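PDB 6SLN: RagA protein from Porphyromonas gingivalis, which probably imports substrates across the bacterial outer membrane as a TonB-dependent receptor with a plug domain inside a beta-barrel. Local coordinates for residues A[219-224]-A[314-319]; A[180-185]-A[205-210]; A[935-940]-A[951-956]; A[226-231]-A[984-989]. All coordinates share one frame; numbering follows the deposited sequence.

Contact 1 (A[219-224]-A[314-319]); sequences ITFNAS and GDISFS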
loop_
_atom_site.group_PDB
_atom_site.type_symbol
_atom_site.label_atom_id
_atom_site.label_comp_id
_atom_site.label_asym_id
_atom_site.label_seq_id
_atom_site.Cartn_x
_atom_site.Cartn_y
_atom_site.Cartn_z
ATOM N N ILE A 219 17.406 -40.666 4.042
ATOM C CA ILE A 219 17.586 -39.303 4.525
ATOM C C ILE A 219 18.940 -38.800 4.051
ATOM O O ILE A 219 19.933 -39.538 4.089
ATOM C CB ILE A 219 17.496 -39.223 6.058
ATOM C CG1 ILE A 219 16.269 -39.984 6.558
ATOM C CG2 ILE A 219 17.477 -37.771 6.503
ATOM C CD1 ILE A 219 16.366 -40.388 8.009
ATOM N N THR A 220 18.981 -37.548 3.602
ATOM C CA THR A 220 20.223 -36.918 3.197
ATOM C C THR A 220 20.328 -35.533 3.809
ATOM O O THR A 220 19.353 -34.779 3.813
ATOM C CB THR A 220 20.311 -36.844 1.685
ATOM O OG1 THR A 220 20.217 -38.181 1.178
ATOM C CG2 THR A 220 21.652 -36.234 1.292
ATOM N N PHE A 221 21.496 -35.212 4.351
ATOM C CA PHE A 221 21.745 -33.907 4.937
ATOM C C PHE A 221 22.942 -33.308 4.229
ATOM O O PHE A 221 23.990 -33.948 4.140
ATOM C CB PHE A 221 21.997 -33.994 6.453
ATOM C CG PHE A 221 22.481 -32.700 7.071
ATOM C CD1 PHE A 221 21.581 -31.730 7.473
ATOM C CD2 PHE A 221 23.833 -32.459 7.254
ATOM C CE1 PHE A 221 22.022 -30.535 8.046
ATOM C CE2 PHE A 221 24.277 -31.272 7.822
ATOM C CZ PHE A 221 23.361 -30.313 8.220
ATOM N N ASN A 222 22.776 -32.098 3.715
ATOM C CA ASN A 222 23.849 -31.366 3.064
ATOM C C ASN A 222 24.049 -30.041 3.777
ATOM O O ASN A 222 23.086 -29.390 4.189
ATOM C CB ASN A 222 23.564 -31.101 1.577
ATOM C CG ASN A 222 23.218 -32.355 0.809
ATOM O OD1 ASN A 222 24.051 -33.245 0.629
ATOM N ND2 ASN A 222 21.982 -32.423 0.333
ATOM N N ALA A 223 25.306 -29.652 3.914
ATOM C CA ALA A 223 25.665 -28.402 4.554
ATOM C C ALA A 223 26.935 -27.925 3.878
ATOM O O ALA A 223 27.838 -28.724 3.614
ATOM C CB ALA A 223 25.871 -28.575 6.066
ATOM N N SER A 224 26.992 -26.634 3.578
ATOM C CA SER A 224 28.171 -26.096 2.924
ATOM C C SER A 224 28.352 -24.643 3.325
ATOM O O SER A 224 27.375 -23.925 3.547
ATOM C CB SER A 224 28.068 -26.230 1.401
ATOM O OG SER A 224 27.244 -25.215 0.852
ATOM N N GLY A 314 22.095 -25.161 3.899
ATOM C CA GLY A 314 21.806 -26.442 4.501
ATOM C C GLY A 314 20.627 -27.113 3.811
ATOM O O GLY A 314 20.032 -26.571 2.880
ATOM N N ASP A 315 20.272 -28.289 4.325
ATOM C CA ASP A 315 19.529 -29.236 3.509
ATOM C C ASP A 315 19.170 -30.520 4.239
ATOM O O ASP A 315 20.051 -31.144 4.841
ATOM C CB ASP A 315 20.391 -29.603 2.318
ATOM C CG ASP A 315 19.638 -29.629 1.085
ATOM O OD1 ASP A 315 18.405 -29.623 1.203
ATOM O OD2 ASP A 315 20.271 -29.639 0.018
ATOM N N ILE A 316 17.916 -30.960 4.175
ATOM C CA ILE A 316 17.610 -32.313 4.642
ATOM C C ILE A 316 16.473 -32.860 3.789
ATOM O O ILE A 316 15.516 -32.143 3.485
ATOM C CB ILE A 316 17.319 -32.379 6.171
ATOM C CG1 ILE A 316 17.271 -33.823 6.661
ATOM C CG2 ILE A 316 16.048 -31.670 6.580
ATOM C CD1 ILE A 316 17.995 -34.019 7.964
ATOM N N SER A 317 16.622 -34.116 3.351
ATOM C CA SER A 317 15.706 -34.785 2.440
ATOM C C SER A 317 15.143 -36.035 3.088
ATOM O O SER A 317 15.843 -36.736 3.830
ATOM C CB SER A 317 16.384 -35.213 1.125
ATOM O OG SER A 317 17.011 -34.132 0.471
ATOM N N PHE A 318 13.890 -36.328 2.761
ATOM C CA PHE A 318 13.260 -37.587 3.115
ATOM C C PHE A 318 12.623 -38.142 1.851
ATOM O O PHE A 318 12.004 -37.392 1.085
ATOM C CB PHE A 318 12.244 -37.381 4.238
ATOM C CG PHE A 318 12.836 -36.729 5.453
ATOM C CD1 PHE A 318 13.525 -37.483 6.389
ATOM C CD2 PHE A 318 12.768 -35.358 5.630
ATOM C CE1 PHE A 318 14.099 -36.888 7.493
ATOM C CE2 PHE A 318 13.340 -34.755 6.739
ATOM C CZ PHE A 318 14.008 -35.522 7.667
ATOM N N SER A 319 12.819 -39.437 1.607
ATOM C CA SER A 319 12.374 -40.026 0.354
ATOM C C SER A 319 12.266 -41.536 0.510
ATOM O O SER A 319 13.014 -42.155 1.274
ATOM C CB SER A 319 13.324 -39.688 -0.800
ATOM O OG SER A 319 14.203 -40.769 -1.050
#
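Backbone hydrogen bonds join strands 219-224 and 314-319, which run antiparallel at 174°. The best-held pair is T220 with S317. S317 N gives to T220 O over 2.8 Å, with the donor in the carbonyl plane. In return T220 N reaches S317 O from above the S317 carbonyl plane, at 3.2 Å. N222 N also gives to D315 O, at 3.1 Å, but this pair is looser.

Apolar contacts gather on the face of I219, F221, I316 and F318. I219 and F318 lie side by side, and CG2 of I219 approaches CE1 of F318 at 3.6 Å. I219 has CG2 anti to the backbone N, and the same methyl meets CG1 of I316 at 4.0 Å. L363 and I359 of a neighbouring subunit pack on I219 and F318.

Polar contacts lie on the other face, with T220, N222, D315 and S317. N222 and D315 point the same way, their amide and carboxylate planes 63° apart. N222 ND2 gives to D315 OD2 over 3.3 Å, meeting it from above the carboxylate plane. D315 OD1 accepts from N176 of the plug, and N222 OD1 from Q994. The close E112 carboxylate may raise the pKa of either acid, against the N222 and N176 amides.

Such a split, with an apolar outer face and a polar face toward the plug, is characteristic of the barrel wall of a TonB-dependent receptor.

Contact 2 (A[180-185]-A[205-210]); sequences FESMSV and FIQTKK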
loop_
_atom_site.group_PDB
_atom_site.type_symbol
_atom_site.label_atom_id
_atom_site.label_comp_id
_atom_site.label_asym_id
_atom_site.label_seq_id
_atom_site.Cartn_x
_atom_site.Cartn_y
_atom_site.Cartn_z
ATOM N N PHE A 180 16.013 -31.285 -7.700
ATOM C CA PHE A 180 15.943 -31.506 -9.140
ATOM C C PHE A 180 16.609 -32.824 -9.516
ATOM O O PHE A 180 17.773 -33.067 -9.174
ATOM C CB PHE A 180 16.611 -30.360 -9.895
ATOM C CG PHE A 180 15.967 -29.017 -9.676
ATOM C CD1 PHE A 180 14.762 -28.901 -9.016
ATOM C CD2 PHE A 180 16.576 -27.868 -10.147
ATOM C CE1 PHE A 180 14.180 -27.667 -8.834
ATOM C CE2 PHE A 180 16.000 -26.629 -9.965
ATOM C CZ PHE A 180 14.804 -26.527 -9.311
ATOM N N GLU A 181 15.863 -33.671 -10.223
ATOM C CA GLU A 181 16.406 -34.946 -10.678
ATOM C C GLU A 181 17.190 -34.770 -11.964
ATOM O O GLU A 181 18.325 -35.243 -12.089
ATOM C CB GLU A 181 15.277 -35.953 -10.896
ATOM C CG GLU A 181 15.748 -37.348 -11.237
ATOM C CD GLU A 181 16.758 -37.864 -10.235
ATOM O OE1 GLU A 181 17.970 -37.657 -10.458
ATOM O OE2 GLU A 181 16.339 -38.469 -9.222
ATOM N N SER A 182 16.590 -34.100 -12.934
ATOM C CA SER A 182 17.220 -33.914 -14.223
ATOM C C SER A 182 16.728 -32.602 -14.800
ATOM O O SER A 182 15.827 -31.951 -14.260
ATOM C CB SER A 182 16.916 -35.081 -15.167
ATOM O OG SER A 182 15.592 -35.555 -14.982
ATOM N N MET A 183 17.362 -32.205 -15.894
ATOM C CA MET A 183 16.926 -31.061 -16.677
ATOM C C MET A 183 17.111 -31.425 -18.138
ATOM O O MET A 183 18.213 -31.800 -18.558
ATOM C CB MET A 183 17.703 -29.799 -16.313
ATOM C CG MET A 183 17.425 -28.650 -17.241
ATOM S SD MET A 183 18.286 -27.165 -16.716
ATOM C CE MET A 183 17.812 -27.061 -14.991
ATOM N N SER A 184 16.017 -31.383 -18.886
ATOM C CA SER A 184 16.022 -31.674 -20.311
ATOM C C SER A 184 15.907 -30.372 -21.089
ATOM O O SER A 184 15.063 -29.525 -20.776
ATOM C CB SER A 184 14.879 -32.618 -20.688
ATOM O OG SER A 184 14.912 -33.810 -19.924
ATOM N N VAL A 185 16.769 -30.194 -22.081
ATOM C CA VAL A 185 16.700 -29.026 -22.944
ATOM C C VAL A 185 16.208 -29.497 -24.301
ATOM O O VAL A 185 16.829 -30.364 -24.928
ATOM C CB VAL A 185 18.049 -28.296 -23.037
ATOM C CG1 VAL A 185 17.926 -27.047 -23.914
ATOM C CG2 VAL A 185 18.505 -27.905 -21.640
ATOM N N PHE A 205 13.000 -28.126 -19.344
ATOM C CA PHE A 205 12.154 -28.912 -18.459
ATOM C C PHE A 205 12.966 -29.363 -17.250
ATOM O O PHE A 205 13.940 -30.112 -17.394
ATOM C CB PHE A 205 11.578 -30.113 -19.198
ATOM C CG PHE A 205 10.404 -30.730 -18.514
ATOM C CD1 PHE A 205 10.585 -31.670 -17.514
ATOM C CD2 PHE A 205 9.117 -30.367 -18.864
ATOM C CE1 PHE A 205 9.504 -32.241 -16.882
ATOM C CE2 PHE A 205 8.034 -30.941 -18.239
ATOM C CZ PHE A 205 8.227 -31.878 -17.246
ATOM N N ILE A 206 12.566 -28.907 -16.068
ATOM C CA ILE A 206 13.177 -29.322 -14.810
ATOM C C ILE A 206 12.257 -30.344 -14.155
ATOM O O ILE A 206 11.080 -30.062 -13.913
ATOM C CB ILE A 206 13.417 -28.126 -13.874
ATOM C CG1 ILE A 206 14.332 -27.095 -14.543
ATOM C CG2 ILE A 206 13.996 -28.597 -12.547
ATOM C CD1 ILE A 206 14.506 -25.816 -13.747
ATOM N N GLN A 207 12.773 -31.534 -13.863
ATOM C CA GLN A 207 11.982 -32.550 -13.185
ATOM C C GLN A 207 12.556 -32.808 -11.802
ATOM O O GLN A 207 13.706 -33.245 -11.674
ATOM C CB GLN A 207 11.922 -33.851 -13.979
ATOM C CG GLN A 207 10.891 -34.783 -13.403
ATOM C CD GLN A 207 10.836 -36.097 -14.126
ATOM O OE1 GLN A 207 11.564 -36.312 -15.098
ATOM N NE2 GLN A 207 9.970 -36.995 -13.657
ATOM N N THR A 208 11.739 -32.574 -10.782
ATOM C CA THR A 208 12.137 -32.759 -9.400
ATOM C C THR A 208 12.090 -34.243 -9.013
ATOM O O THR A 208 11.608 -35.096 -9.758
ATOM C CB THR A 208 11.250 -31.913 -8.478
ATOM O OG1 THR A 208 9.906 -32.418 -8.490
ATOM C CG2 THR A 208 11.232 -30.444 -8.926
ATOM N N LYS A 209 12.603 -34.547 -7.824
ATOM C CA LYS A 209 12.831 -35.931 -7.435
ATOM C C LYS A 209 11.581 -36.569 -6.841
ATOM O O LYS A 209 10.787 -35.921 -6.153
ATOM C CB LYS A 209 13.969 -36.023 -6.420
ATOM C CG LYS A 209 15.349 -35.808 -7.007
ATOM C CD LYS A 209 16.371 -35.433 -5.936
ATOM C CE LYS A 209 17.803 -35.605 -6.454
ATOM N NZ LYS A 209 18.818 -34.801 -5.703
ATOM N N LYS A 210 11.423 -37.862 -7.112
ATOM C CA LYS A 210 10.412 -38.707 -6.496
ATOM C C LYS A 210 11.114 -39.782 -5.675
ATOM O O LYS A 210 12.277 -40.113 -5.914
ATOM C CB LYS A 210 9.499 -39.366 -7.545
ATOM C CG LYS A 210 9.215 -38.512 -8.772
ATOM C CD LYS A 210 8.511 -37.200 -8.424
ATOM C CE LYS A 210 8.017 -36.479 -9.678
ATOM N NZ LYS A 210 8.082 -35.004 -9.489
#
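Q207 O is gripped by two backbone N-H groups. E181 N lies at 2.6 Å and S182 N at 3.3 Å, both in the carbonyl plane. Two residues facing one make a classic beta bulge, here between two antiparallel strands of the mixed plug-domain sheet. E181 takes the helix-like psi (-50°) of the first bulge position, so both N-H groups reach one oxygen. Regular pairing follows: Q207 N gives to S182 O at 3.1 Å, and S184 and F205 exchange a pair of bonds.

On one face, M183 and I206 lie side by side. M183 has CG anti to the backbone N and bends only at chi3, which brings CE to CG1 of I206 at 3.5 Å. L110, M119 and L122 also pack on M183. The S182, S184, F205 and Q207 side chains take the opposite face.

At the bulge, E181 and K209 cross at about a right angle. Their charged atoms do not meet; K209 NZ gives instead to the N178 carbonyl. T208 OG1 is bonded to D163 and to N354 of the barrel wall, so this end of the sheet is tied to the barrel.

F180 crosses I206 obliquely. I206 CG2 sits in a CH-pi contact 3.5 Å from the F180 ring centroid, 9° off the ring normal.

Contact 3 (A[935-940]-A[951-956]); sequences TYVLPN and GARVYL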
loop_
_atom_site.group_PDB
_atom_site.type_symbol
_atom_site.label_atom_id
_atom_site.label_comp_id
_atom_site.label_asym_id
_atom_site.label_seq_id
_atom_site.Cartn_x
_atom_site.Cartn_y
_atom_site.Cartn_z
ATOM N N THR A 935 35.977 -34.397 -4.194
ATOM C CA THR A 935 35.027 -35.046 -3.308
ATOM C C THR A 935 35.649 -36.303 -2.719
ATOM O O THR A 935 36.495 -36.950 -3.347
ATOM C CB THR A 935 33.738 -35.381 -4.055
ATOM O OG1 THR A 935 33.266 -34.193 -4.699
ATOM C CG2 THR A 935 32.660 -35.888 -3.100
ATOM N N TYR A 936 35.238 -36.635 -1.494
ATOM C CA TYR A 936 35.667 -37.860 -0.829
ATOM C C TYR A 936 34.452 -38.567 -0.247
ATOM O O TYR A 936 33.865 -38.091 0.731
ATOM C CB TYR A 936 36.691 -37.578 0.262
ATOM C CG TYR A 936 37.320 -38.845 0.760
ATOM C CD1 TYR A 936 37.353 -39.973 -0.046
ATOM C CD2 TYR A 936 37.857 -38.931 2.029
ATOM C CE1 TYR A 936 37.912 -41.151 0.392
ATOM C CE2 TYR A 936 38.419 -40.107 2.477
ATOM C CZ TYR A 936 38.444 -41.214 1.650
ATOM O OH TYR A 936 39.003 -42.397 2.068
ATOM N N VAL A 937 34.084 -39.697 -0.848
ATOM C CA VAL A 937 33.066 -40.588 -0.297
ATOM C C VAL A 937 33.739 -41.410 0.795
ATOM O O VAL A 937 34.594 -42.249 0.505
ATOM C CB VAL A 937 32.454 -41.491 -1.375
ATOM C CG1 VAL A 937 31.670 -42.635 -0.743
ATOM C CG2 VAL A 937 31.550 -40.685 -2.293
ATOM N N LEU A 938 33.368 -41.162 2.049
ATOM C CA LEU A 938 34.057 -41.804 3.158
ATOM C C LEU A 938 33.907 -43.317 3.062
ATOM O O LEU A 938 32.821 -43.815 2.731
ATOM C CB LEU A 938 33.522 -41.316 4.503
ATOM C CG LEU A 938 33.850 -39.863 4.856
ATOM C CD1 LEU A 938 34.017 -39.716 6.355
ATOM C CD2 LEU A 938 35.080 -39.330 4.113
ATOM N N PRO A 939 34.976 -44.074 3.333
ATOM C CA PRO A 939 34.960 -45.536 3.170
ATOM C C PRO A 939 33.776 -46.236 3.823
ATOM O O PRO A 939 33.548 -46.094 5.031
ATOM C CB PRO A 939 36.280 -45.966 3.829
ATOM C CG PRO A 939 36.813 -44.724 4.523
ATOM C CD PRO A 939 36.297 -43.584 3.738
ATOM N N ASN A 940 33.033 -47.005 3.014
ATOM C CA ASN A 940 31.834 -47.705 3.479
ATOM C C ASN A 940 32.084 -48.500 4.756
ATOM O O ASN A 940 31.161 -48.685 5.560
ATOM C CB ASN A 940 31.333 -48.630 2.363
ATOM C CG ASN A 940 30.045 -49.352 2.717
ATOM O OD1 ASN A 940 29.984 -50.114 3.688
ATOM N ND2 ASN A 940 29.007 -49.122 1.927
ATOM N N GLY A 951 26.510 -43.603 5.220
ATOM C CA GLY A 951 27.625 -43.092 4.443
ATOM C C GLY A 951 27.858 -41.630 4.751
ATOM O O GLY A 951 27.123 -41.012 5.522
ATOM N N ALA A 952 28.897 -41.076 4.127
ATOM C CA ALA A 952 29.175 -39.651 4.259
ATOM C C ALA A 952 30.132 -39.211 3.157
ATOM O O ALA A 952 30.929 -40.008 2.654
ATOM C CB ALA A 952 29.762 -39.318 5.634
ATOM N N ARG A 953 30.038 -37.935 2.785
ATOM C CA ARG A 953 30.950 -37.345 1.814
ATOM C C ARG A 953 31.378 -35.966 2.286
ATOM O O ARG A 953 30.582 -35.227 2.874
ATOM C CB ARG A 953 30.324 -37.200 0.426
ATOM C CG ARG A 953 29.720 -38.450 -0.138
ATOM C CD ARG A 953 28.739 -38.142 -1.255
ATOM N NE ARG A 953 28.039 -39.364 -1.637
ATOM C CZ ARG A 953 28.062 -39.902 -2.851
ATOM N NH1 ARG A 953 28.735 -39.316 -3.828
ATOM N NH2 ARG A 953 27.400 -41.027 -3.090
ATOM N N VAL A 954 32.630 -35.621 2.016
ATOM C CA VAL A 954 33.104 -34.251 2.130
ATOM C C VAL A 954 33.629 -33.834 0.766
ATOM O O VAL A 954 34.096 -34.665 -0.023
ATOM C CB VAL A 954 34.190 -34.088 3.209
ATOM C CG1 VAL A 954 33.558 -34.120 4.582
ATOM C CG2 VAL A 954 35.261 -35.186 3.067
ATOM N N TYR A 955 33.531 -32.537 0.478
ATOM C CA TYR A 955 34.011 -32.025 -0.792
ATOM C C TYR A 955 34.588 -30.632 -0.618
ATOM O O TYR A 955 34.194 -29.872 0.274
ATOM C CB TYR A 955 32.918 -31.979 -1.860
ATOM C CG TYR A 955 31.742 -31.067 -1.549
ATOM C CD1 TYR A 955 31.804 -29.693 -1.778
ATOM C CD2 TYR A 955 30.551 -31.591 -1.054
ATOM C CE1 TYR A 955 30.709 -28.868 -1.505
ATOM C CE2 TYR A 955 29.462 -30.783 -0.787
ATOM C CZ TYR A 955 29.540 -29.426 -1.009
ATOM O OH TYR A 955 28.440 -28.642 -0.731
ATOM N N LEU A 956 35.515 -30.310 -1.510
ATOM C CA LEU A 956 36.097 -28.984 -1.634
ATOM C C LEU A 956 35.772 -28.460 -3.027
ATOM O O LEU A 956 36.005 -29.151 -4.025
ATOM C CB LEU A 956 37.606 -29.046 -1.413
ATOM C CG LEU A 956 38.240 -28.028 -0.484
ATOM C CD1 LEU A 956 37.328 -27.795 0.699
ATOM C CD2 LEU A 956 39.613 -28.545 -0.055
#
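This is a beta-hairpin contact between neighbouring antiparallel strands of the barrel wall, on segments 935-940 and 951-956. The short link from 941 to 950 joins them. The link is probably a periplasmic turn, since it lies at the same end of the barrel as the C terminus. Strand 986-996 pairs with the other side of 951-956.

The backbone holds the two together. Y936 N gives to V954 O at 2.7 Å, nearly along the C=O axis. V954 N returns a bond to Y936 O at 3.0 Å. L938 N adds a third bond nearer the link, to A952 O at 2.8 Å.

T935, V937, R953 and Y955 share one face. V937 and R953 lie side by side. The R953 chain is extended from CG to NE, which lays the guanidinium beside V937. V937 CG2 stands over one face of that group, offset toward its rim, 3.5 Å from NH1. T935 and Y955 also run alongside, with T935 OG1 3.6 Å from Y955 CB. The Y955 ring turns away and forms a cation-pi contact with K933.

The other face carries Y936 and V954, whose CB and CG2 meet at 4.0 Å. L938 CG lies 4.2 Å from A952 CB beside them.

The Y936 and V954 face is apolar where the strands touch. It probably points outward, since Y955 on the opposite face touches E112 of the plug. On the Y955 face the V937 methyl packs on the flat group of R953 and not through an N-H.

Contact 4 (A[226-231]-A[984-989]); sequences GISQIL and PNSKQY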
loop_
_atom_site.group_PDB
_atom_site.type_symbol
_atom_site.label_atom_id
_atom_site.label_comp_id
_atom_site.label_asym_id
_atom_site.label_seq_id
_atom_site.Cartn_x
_atom_site.Cartn_y
_atom_site.Cartn_z
ATOM N N GLY A 226 31.019 -21.194 2.337
ATOM C CA GLY A 226 32.053 -20.711 1.452
ATOM C C GLY A 226 32.020 -19.205 1.368
ATOM O O GLY A 226 31.161 -18.548 1.961
ATOM N N ILE A 227 32.969 -18.663 0.598
ATOM C CA ILE A 227 33.122 -17.223 0.442
ATOM C C ILE A 227 33.105 -16.865 -1.038
ATOM O O ILE A 227 33.393 -17.692 -1.904
ATOM C CB ILE A 227 34.415 -16.702 1.091
ATOM C CG1 ILE A 227 35.596 -17.547 0.645
ATOM C CG2 ILE A 227 34.304 -16.753 2.583
ATOM C CD1 ILE A 227 36.855 -16.778 0.574
ATOM N N SER A 228 32.780 -15.603 -1.310
ATOM C CA SER A 228 32.752 -15.045 -2.654
ATOM C C SER A 228 33.735 -13.882 -2.754
ATOM O O SER A 228 33.707 -12.971 -1.921
ATOM C CB SER A 228 31.341 -14.573 -3.015
ATOM O OG SER A 228 30.457 -15.669 -3.188
ATOM N N GLN A 229 34.593 -13.908 -3.777
ATOM C CA GLN A 229 35.513 -12.815 -4.051
ATOM C C GLN A 229 35.359 -12.318 -5.484
ATOM O O GLN A 229 34.866 -13.034 -6.360
ATOM C CB GLN A 229 36.951 -13.249 -3.828
ATOM C CG GLN A 229 37.139 -14.104 -2.623
ATOM C CD GLN A 229 38.551 -14.608 -2.533
ATOM O OE1 GLN A 229 39.309 -14.529 -3.502
ATOM N NE2 GLN A 229 38.925 -15.124 -1.371
ATOM N N ILE A 230 35.793 -11.075 -5.716
ATOM C CA ILE A 230 35.816 -10.508 -7.066
ATOM C C ILE A 230 36.878 -11.244 -7.885
ATOM O O ILE A 230 38.003 -11.458 -7.419
ATOM C CB ILE A 230 36.054 -8.987 -6.993
ATOM C CG1 ILE A 230 35.827 -8.296 -8.329
ATOM C CG2 ILE A 230 37.438 -8.667 -6.552
ATOM C CD1 ILE A 230 36.189 -6.812 -8.272
ATOM N N LEU A 231 36.505 -11.709 -9.084
ATOM C CA LEU A 231 37.296 -12.781 -9.690
ATOM C C LEU A 231 38.492 -12.297 -10.494
ATOM O O LEU A 231 39.320 -13.124 -10.886
ATOM C CB LEU A 231 36.433 -13.690 -10.587
ATOM C CG LEU A 231 35.436 -13.298 -11.694
ATOM C CD1 LEU A 231 35.983 -12.415 -12.825
ATOM C CD2 LEU A 231 34.903 -14.593 -12.274
ATOM N N PRO A 984 30.959 -7.554 -11.253
ATOM C CA PRO A 984 31.582 -8.733 -11.872
ATOM C C PRO A 984 31.022 -10.022 -11.292
ATOM O O PRO A 984 30.550 -10.062 -10.154
ATOM C CB PRO A 984 33.068 -8.572 -11.528
ATOM C CG PRO A 984 33.220 -7.144 -10.998
ATOM C CD PRO A 984 31.905 -6.776 -10.430
ATOM N N ASN A 985 31.053 -11.084 -12.091
ATOM C CA ASN A 985 30.762 -12.391 -11.525
ATOM C C ASN A 985 31.797 -12.717 -10.460
ATOM O O ASN A 985 32.878 -12.123 -10.396
ATOM C CB ASN A 985 30.760 -13.484 -12.593
ATOM C CG ASN A 985 29.442 -13.563 -13.346
ATOM O OD1 ASN A 985 28.395 -13.881 -12.774
ATOM N ND2 ASN A 985 29.491 -13.270 -14.640
ATOM N N SER A 986 31.455 -13.665 -9.605
ATOM C CA SER A 986 32.253 -13.922 -8.423
ATOM C C SER A 986 32.977 -15.250 -8.547
ATOM O O SER A 986 32.654 -16.091 -9.392
ATOM C CB SER A 986 31.378 -13.919 -7.174
ATOM O OG SER A 986 30.231 -14.713 -7.393
ATOM N N LYS A 987 33.976 -15.409 -7.691
ATOM C CA LYS A 987 34.774 -16.620 -7.564
ATOM C C LYS A 987 34.495 -17.169 -6.175
ATOM O O LYS A 987 34.647 -16.446 -5.183
ATOM C CB LYS A 987 36.258 -16.293 -7.758
ATOM C CG LYS A 987 37.247 -17.410 -7.489
ATOM C CD LYS A 987 38.661 -16.962 -7.848
ATOM C CE LYS A 987 39.112 -15.769 -7.007
ATOM N NZ LYS A 987 40.259 -16.103 -6.113
ATOM N N GLN A 988 34.057 -18.419 -6.097
ATOM C CA GLN A 988 33.686 -19.016 -4.821
ATOM C C GLN A 988 34.610 -20.162 -4.439
ATOM O O GLN A 988 34.990 -20.985 -5.278
ATOM C CB GLN A 988 32.249 -19.526 -4.839
ATOM C CG GLN A 988 31.210 -18.444 -4.667
ATOM C CD GLN A 988 30.480 -18.194 -5.949
ATOM O OE1 GLN A 988 29.902 -19.107 -6.531
ATOM N NE2 GLN A 988 30.525 -16.958 -6.422
ATOM N N TYR A 989 34.960 -20.203 -3.160
ATOM C CA TYR A 989 35.527 -21.379 -2.518
ATOM C C TYR A 989 34.520 -21.869 -1.494
ATOM O O TYR A 989 34.100 -21.105 -0.615
ATOM C CB TYR A 989 36.851 -21.071 -1.824
ATOM C CG TYR A 989 37.855 -20.371 -2.683
ATOM C CD1 TYR A 989 37.887 -18.985 -2.744
ATOM C CD2 TYR A 989 38.779 -21.088 -3.420
ATOM C CE1 TYR A 989 38.809 -18.326 -3.523
ATOM C CE2 TYR A 989 39.708 -20.435 -4.206
ATOM C CZ TYR A 989 39.715 -19.051 -4.251
ATOM O OH TYR A 989 40.625 -18.382 -5.034
#
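Q229, K987 and Y989 form a polar cluster across the seam where the first and last strands close the TonB-receptor beta-barrel. Q229 and Y989 cross at about a right angle, with amide and ring planes 63° apart. The Q229 amide comes to the ring edge, where OE1 lies 3.8 Å from CE1 of Y989. K987 leaves with CG anti to the backbone N, then bends at chi3 (61°) and chi4. This swings NZ between two oxygens: it gives to Q229 OE1 at 3.2 Å, from above the amide carbonyl plane, and to the phenol OH of Y989, two residues on in the same strand. I227 crosses the same ring obliquely, its CD1 4.1 Å from Y989 CD1.

The backbone pairing is regular. Q229 and K987 exchange two bonds of 2.9 Å between their N and O atoms, both in the carbonyl plane. I227 and Y989 form a second, slightly longer pair.

S228 and Q988 lie on the opposite face. Q988 OE1 accepts from R959, and its side chain touches P114 of the plug.

Toward the strand end, L231 lays its CB 3.8 Å from CB of K987. I230 leaves in a different direction and crosses P984 obliquely, its CG1 3.9 Å from P984 CG.

Overall arrangement
From the N terminus, contact 2 comes first and closes a short loop inside the plug. The chain then passes from strand 203-208 into barrel strand 218-230, which serves both contact 1 and contact 4. Contact 1 joins this strand to the next one, 309-322. Contact 4 opens before contact 1 closes, so the two cross. Contact 4 encloses 752 residues and joins the first barrel strand to the last. Contact 3, a local hairpin near the C terminus, is nested within that span. Contacts 1 and 3, with centres about 14 Å apart, touch where S224 CB meets Y955 OH at 3.2 Å, on the side where E112 of the plug lies.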